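Local coordinates for uncharacterized protein (Desulfitobacterium hafniense, PDB 3MJQ) that forms the PAS domain of a longer Spo0A-like response regulator that may govern sporulation genes and probably has diguanylate cyclase activity, at residues E62-K67 / P98-I103; L71-E76 / A85-W90. The protein carries 1 engineered substitution. One frame throughout, in Å; residues are numbered along the deposited sequence.

Contact 1: residues E62-K67 / P98-I103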
loop_
_atom_site.group_PDB
_atom_site.type_symbol
_atom_site.label_atom_id
_atom_site.label_comp_id
_atom_site.label_asym_id
_atom_site.label_seq_id
_atom_site.Cartn_x
_atom_site.Cartn_y
_atom_site.Cartn_z
ATOM N N GLU A 62 -6.525 16.300 -9.222
ATOM C CA GLU A 62 -7.425 15.196 -9.540
ATOM C C GLU A 62 -7.278 14.040 -8.549
ATOM O O GLU A 62 -8.272 13.478 -8.090
ATOM C CB GLU A 62 -7.133 14.664 -10.939
ATOM C CG GLU A 62 -7.278 15.666 -12.059
ATOM C CD GLU A 62 -6.716 15.129 -13.361
ATOM O OE1 GLU A 62 -6.593 13.890 -13.490
ATOM O OE2 GLU A 62 -6.402 15.938 -14.259
ATOM N N LEU A 63 -6.032 13.685 -8.238
ATOM C CA LEU A 63 -5.746 12.584 -7.320
ATOM C C LEU A 63 -6.525 12.677 -6.024
ATOM O O LEU A 63 -7.003 11.662 -5.519
ATOM C CB LEU A 63 -4.247 12.503 -7.003
ATOM C CG LEU A 63 -3.324 12.167 -8.178
ATOM C CD1 LEU A 63 -1.963 11.725 -7.647
ATOM C CD2 LEU A 63 -3.941 11.075 -9.024
ATOM N N PHE A 64 -6.640 13.888 -5.485
ATOM C CA PHE A 64 -7.381 14.108 -4.247
ATOM C C PHE A 64 -8.884 14.005 -4.503
ATOM O O PHE A 64 -9.637 13.543 -3.648
ATOM C CB PHE A 64 -7.048 15.484 -3.678
ATOM C CG PHE A 64 -5.809 15.510 -2.842
ATOM C CD1 PHE A 64 -5.855 15.152 -1.503
ATOM C CD2 PHE A 64 -4.595 15.899 -3.389
ATOM C CE1 PHE A 64 -4.709 15.184 -0.716
ATOM C CE2 PHE A 64 -3.443 15.936 -2.612
ATOM C CZ PHE A 64 -3.500 15.577 -1.273
ATOM N N ALA A 65 -9.311 14.440 -5.688
ATOM C CA ALA A 65 -10.719 14.385 -6.075
ATOM C C ALA A 65 -11.175 12.933 -6.143
ATOM O O ALA A 65 -12.350 12.641 -5.949
ATOM C CB ALA A 65 -10.921 15.058 -7.434
ATOM N N GLY A 66 -10.236 12.033 -6.417
ATOM C CA GLY A 66 -10.545 10.616 -6.507
ATOM C C GLY A 66 -10.447 10.150 -7.941
ATOM O O GLY A 66 -10.634 8.975 -8.249
ATOM N N LYS A 67 -10.140 11.090 -8.821
ATOM C CA LYS A 67 -10.024 10.813 -10.241
ATOM C C LYS A 67 -9.291 9.509 -10.565
ATOM O O LYS A 67 -9.837 8.642 -11.238
ATOM C CB LYS A 67 -9.331 11.988 -10.938
ATOM C CG LYS A 67 -9.343 11.918 -12.466
ATOM C CD LYS A 67 -10.748 12.115 -13.045
ATOM C CE LYS A 67 -10.732 12.011 -14.567
ATOM N NZ LYS A 67 -12.065 12.284 -15.173
ATOM N N PRO A 98 -7.033 15.737 4.878
ATOM C CA PRO A 98 -7.007 14.888 3.688
ATOM C C PRO A 98 -5.610 14.868 3.084
ATOM O O PRO A 98 -4.976 15.916 2.911
ATOM C CB PRO A 98 -8.019 15.563 2.762
ATOM C CG PRO A 98 -8.927 16.288 3.692
ATOM C CD PRO A 98 -7.980 16.849 4.696
ATOM N N CYS A 99 -5.131 13.671 2.765
ATOM C CA CYS A 99 -3.816 13.506 2.157
ATOM C C CYS A 99 -3.781 12.247 1.293
ATOM O O CYS A 99 -4.742 11.479 1.261
ATOM C CB CYS A 99 -2.737 13.431 3.236
ATOM S SG CYS A 99 -2.523 11.805 3.954
ATOM N N LEU A 100 -2.675 12.035 0.591
ATOM C CA LEU A 100 -2.551 10.863 -0.264
ATOM C C LEU A 100 -1.509 9.883 0.252
ATOM O O LEU A 100 -0.436 10.280 0.700
ATOM C CB LEU A 100 -2.201 11.289 -1.689
ATOM C CG LEU A 100 -3.307 11.281 -2.754
ATOM C CD1 LEU A 100 -4.654 11.488 -2.124
ATOM C CD2 LEU A 100 -3.032 12.363 -3.783
ATOM N N PHE A 101 -1.853 8.598 0.212
ATOM C CA PHE A 101 -0.949 7.535 0.641
ATOM C C PHE A 101 -0.462 6.875 -0.640
ATOM O O PHE A 101 -1.245 6.306 -1.392
ATOM C CB PHE A 101 -1.674 6.512 1.506
ATOM C CG PHE A 101 -0.835 5.322 1.857
ATOM C CD1 PHE A 101 0.404 5.490 2.464
ATOM C CD2 PHE A 101 -1.280 4.034 1.588
ATOM C CE1 PHE A 101 1.189 4.393 2.800
ATOM C CE2 PHE A 101 -0.501 2.934 1.922
ATOM C CZ PHE A 101 0.737 3.117 2.530
ATOM N N ALA A 102 0.838 6.944 -0.886
ATOM C CA ALA A 102 1.370 6.396 -2.116
ATOM C C ALA A 102 2.471 5.366 -1.970
ATOM O O ALA A 102 3.430 5.542 -1.206
ATOM C CB ALA A 102 1.864 7.532 -2.997
ATOM N N ILE A 103 2.318 4.291 -2.736
ATOM C CA ILE A 103 3.300 3.226 -2.773
ATOM C C ILE A 103 3.748 3.245 -4.236
ATOM O O ILE A 103 2.943 3.067 -5.158
ATOM C CB ILE A 103 2.676 1.870 -2.371
ATOM C CG1 ILE A 103 1.894 2.052 -1.051
ATOM C CG2 ILE A 103 3.780 0.804 -2.228
ATOM C CD1 ILE A 103 1.274 0.784 -0.473
#
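Leu-100 lays its CD2 methyl over one face of the Phe-64 ring, a CH-pi contact that joins helix 53-65 to the antiparallel sheet of the PAS fold. Leu-100 CD2 stands 4.0 Å from the centroid of the Phe-64 ring, 18° off its normal and shifted toward the rim, with Phe-64 CE2 its closest ring atom. Phe-64 CG stands anti to the carbonyl carbon and beside the backbone N (chi1 -84°), which starts the ring off toward the strand. The two side chains slant across one another, and Leu-100 CD1 lies 3.9 Å from Phe-64 CD1. The ring also meets the strand backbone: Cys-99 CA approaches its edge, 3.4 Å from Phe-64 CE1, and Cys-99 N lies in the ring plane. Leu-63 meets Leu-100 at about a right angle and places its CB 3.4 Å from Leu-100 CD2, so this single methyl touches both helix side chains. Leu-63 and Leu-100 also both reach Ile-89 on strand 82-93. Just past these residues the helix ends in a Schellman motif, with Gly-66 as the positive-phi C-prime residue. Glu-62 O receives two backbone bonds there, from Gly-66 N at 3.0 Å and from Lys-67 N at 3.1 Å.

Contact 2: residues L71-E76 / A85-W90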
loop_
_atom_site.group_PDB
_atom_site.type_symbol
_atom_site.label_atom_id
_atom_site.label_comp_id
_atom_site.label_asym_id
_atom_site.label_seq_id
_atom_site.Cartn_x
_atom_site.Cartn_y
_atom_site.Cartn_z
ATOM N N LEU A 71 -0.973 6.046 -11.346
ATOM C CA LEU A 71 -0.486 6.764 -12.511
ATOM C C LEU A 71 0.984 6.515 -12.634
ATOM O O LEU A 71 1.673 6.295 -11.641
ATOM C CB LEU A 71 -0.708 8.270 -12.388
ATOM C CG LEU A 71 0.201 9.036 -11.425
ATOM C CD1 LEU A 71 -0.011 10.554 -11.597
ATOM C CD2 LEU A 71 -0.108 8.590 -9.992
ATOM N N PRO A 72 1.481 6.514 -13.865
ATOM C CA PRO A 72 2.908 6.295 -14.114
ATOM C C PRO A 72 3.655 7.584 -13.735
ATOM O O PRO A 72 3.057 8.667 -13.686
ATOM C CB PRO A 72 2.951 5.998 -15.609
ATOM C CG PRO A 72 1.807 6.833 -16.134
ATOM C CD PRO A 72 0.719 6.568 -15.126
ATOM N N LEU A 73 4.948 7.477 -13.462
ATOM C CA LEU A 73 5.698 8.652 -13.070
ATOM C C LEU A 73 7.113 8.592 -13.561
ATOM O O LEU A 73 7.588 7.549 -14.005
ATOM C CB LEU A 73 5.745 8.779 -11.547
ATOM C CG LEU A 73 4.490 9.028 -10.723
ATOM C CD1 LEU A 73 4.866 8.917 -9.278
ATOM C CD2 LEU A 73 3.905 10.403 -11.008
ATOM N N SER A 74 7.777 9.736 -13.454
ATOM C CA SER A 74 9.169 9.898 -13.819
ATOM C C SER A 74 9.706 10.601 -12.601
ATOM O O SER A 74 9.416 11.776 -12.378
ATOM C CB SER A 74 9.304 10.800 -15.032
ATOM O OG SER A 74 8.656 10.215 -16.144
ATOM N N LEU A 75 10.447 9.861 -11.789
ATOM C CA LEU A 75 11.013 10.415 -10.579
ATOM C C LEU A 75 12.386 10.936 -10.912
ATOM O O LEU A 75 13.220 10.193 -11.413
ATOM C CB LEU A 75 11.105 9.331 -9.515
ATOM C CG LEU A 75 9.833 8.493 -9.359
ATOM C CD1 LEU A 75 10.028 7.523 -8.213
ATOM C CD2 LEU A 75 8.617 9.385 -9.087
ATOM N N GLU A 76 12.617 12.219 -10.652
ATOM C CA GLU A 76 13.909 12.821 -10.938
ATOM C C GLU A 76 14.820 12.686 -9.737
ATOM O O GLU A 76 14.523 13.193 -8.660
ATOM C CB GLU A 76 13.763 14.301 -11.288
ATOM C CG GLU A 76 15.009 14.872 -11.956
ATOM C CD GLU A 76 15.017 16.388 -12.051
ATOM O OE1 GLU A 76 14.008 16.974 -12.490
ATOM O OE2 GLU A 76 16.045 16.999 -11.697
ATOM N N ALA A 85 8.380 5.094 -13.074
ATOM C CA ALA A 85 7.763 4.512 -11.904
ATOM C C ALA A 85 6.282 4.418 -12.130
ATOM O O ALA A 85 5.740 5.002 -13.084
ATOM C CB ALA A 85 8.035 5.372 -10.684
ATOM N N LYS A 86 5.650 3.641 -11.257
ATOM C CA LYS A 86 4.220 3.466 -11.258
ATOM C C LYS A 86 3.834 3.675 -9.802
ATOM O O LYS A 86 4.393 3.056 -8.890
ATOM C CB LYS A 86 3.801 2.070 -11.734
ATOM C CG LYS A 86 2.278 1.936 -11.829
ATOM C CD LYS A 86 1.833 0.662 -12.524
ATOM C CE LYS A 86 0.325 0.692 -12.804
ATOM N NZ LYS A 86 -0.190 -0.560 -13.448
ATOM N N ALA A 87 2.897 4.583 -9.584
ATOM C CA ALA A 87 2.478 4.866 -8.233
ATOM C C ALA A 87 1.025 4.512 -8.013
ATOM O O ALA A 87 0.175 4.830 -8.831
ATOM C CB ALA A 87 2.707 6.329 -7.932
ATOM N N ARG A 88 0.751 3.822 -6.915
ATOM C CA ARG A 88 -0.608 3.476 -6.546
ATOM C C ARG A 88 -0.910 4.375 -5.351
ATOM O O ARG A 88 -0.080 4.507 -4.425
ATOM C CB ARG A 88 -0.698 1.998 -6.166
ATOM C CG ARG A 88 -0.503 1.098 -7.376
ATOM C CD ARG A 88 -0.134 -0.338 -7.030
ATOM N NE ARG A 88 0.503 -1.010 -8.165
ATOM C CZ ARG A 88 -0.105 -1.277 -9.318
ATOM N NH1 ARG A 88 -1.379 -0.935 -9.493
ATOM N NH2 ARG A 88 0.568 -1.871 -10.300
ATOM N N ILE A 89 -2.076 5.021 -5.389
ATOM C CA ILE A 89 -2.457 5.920 -4.312
ATOM C C ILE A 89 -3.789 5.611 -3.635
ATOM O O ILE A 89 -4.725 5.106 -4.253
ATOM C CB ILE A 89 -2.462 7.388 -4.789
ATOM C CG1 ILE A 89 -3.704 7.667 -5.624
ATOM C CG2 ILE A 89 -1.207 7.680 -5.622
ATOM C CD1 ILE A 89 -3.858 9.135 -5.961
ATOM N N TRP A 90 -3.836 5.908 -2.338
ATOM C CA TRP A 90 -5.003 5.703 -1.504
ATOM C C TRP A 90 -5.233 6.983 -0.739
ATOM O O TRP A 90 -4.286 7.610 -0.270
ATOM C CB TRP A 90 -4.768 4.557 -0.521
ATOM C CG TRP A 90 -4.815 3.214 -1.167
ATOM C CD1 TRP A 90 -5.919 2.439 -1.373
ATOM C CD2 TRP A 90 -3.717 2.517 -1.766
ATOM N NE1 TRP A 90 -5.577 1.309 -2.065
ATOM C CE2 TRP A 90 -4.232 1.330 -2.321
ATOM C CE3 TRP A 90 -2.346 2.786 -1.888
ATOM C CZ2 TRP A 90 -3.425 0.406 -2.992
ATOM C CZ3 TRP A 90 -1.547 1.869 -2.556
ATOM C CH2 TRP A 90 -2.093 0.692 -3.101
#
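Ala-85 O is approached by two groups of the neighbouring strand. Leu-73 N donates to Ala-85 O over 2.6 Å from above the carbonyl plane, and Pro-72 CA makes a CA-H...O contact with the same oxygen at 3.3 Å. The return bond, Ala-85 N to Leu-73 O, is 2.7 Å, again from above the carbonyl plane. Two residues along, Leu-71 and Ala-87 form a second reciprocal pair: Ala-87 N reaches Leu-71 O almost straight, with 170° at the hydrogen, while Leu-71 N lies in the plane of the Ala-87 carbonyl. Together they pair the two strands of a beta hairpin in the PAS sheet, where 70-76 is an edge strand within this chain and 82-93 lies next inward. Between these pairs, Pro-72 faces Lys-86 as a non-hydrogen-bonded pair on the other sheet face. On the face of the leucines and alanines, Leu-73 has CG anti to its carbonyl carbon (chi1 -65°); beyond it, Leu-73 CD1 rests 3.6 Å from Ala-87 CB, diagonal to the pairing with Ala-85. Leu-71 CD2 approaches Ala-87 CB less closely, and the Leu-71 side chain also touches Ile-59 of helix 53-65. Leu-75 brings CG and CD1 against Ala-85 CB, each at 3.8 Å.

How the contacts relate
The centres of the two contacts lie 12 Å apart within one PAS domain. Along the chain contact 2 is nested inside contact 1: helix 53-65 is followed by strands 70-76, 82-93 and 98-106. Contact 2 pairs the first two of these strands, whereas contact 1 brings the helix back onto the third. Strands 82-93 and 98-106 are neighbours in the sheet, and probable backbone hydrogen bonds from Phe-101 N to Trp-90 O and from Arg-88 N to Ile-103 O join the contacts directly. Ile-103 CD1 also packs on Trp-90 CZ3. Both contacts include residues at the second subunit; Trp-90 NE1, for example, bonds to Asp-10 OD2 of that other chain, linking this sheet to the dimer interface.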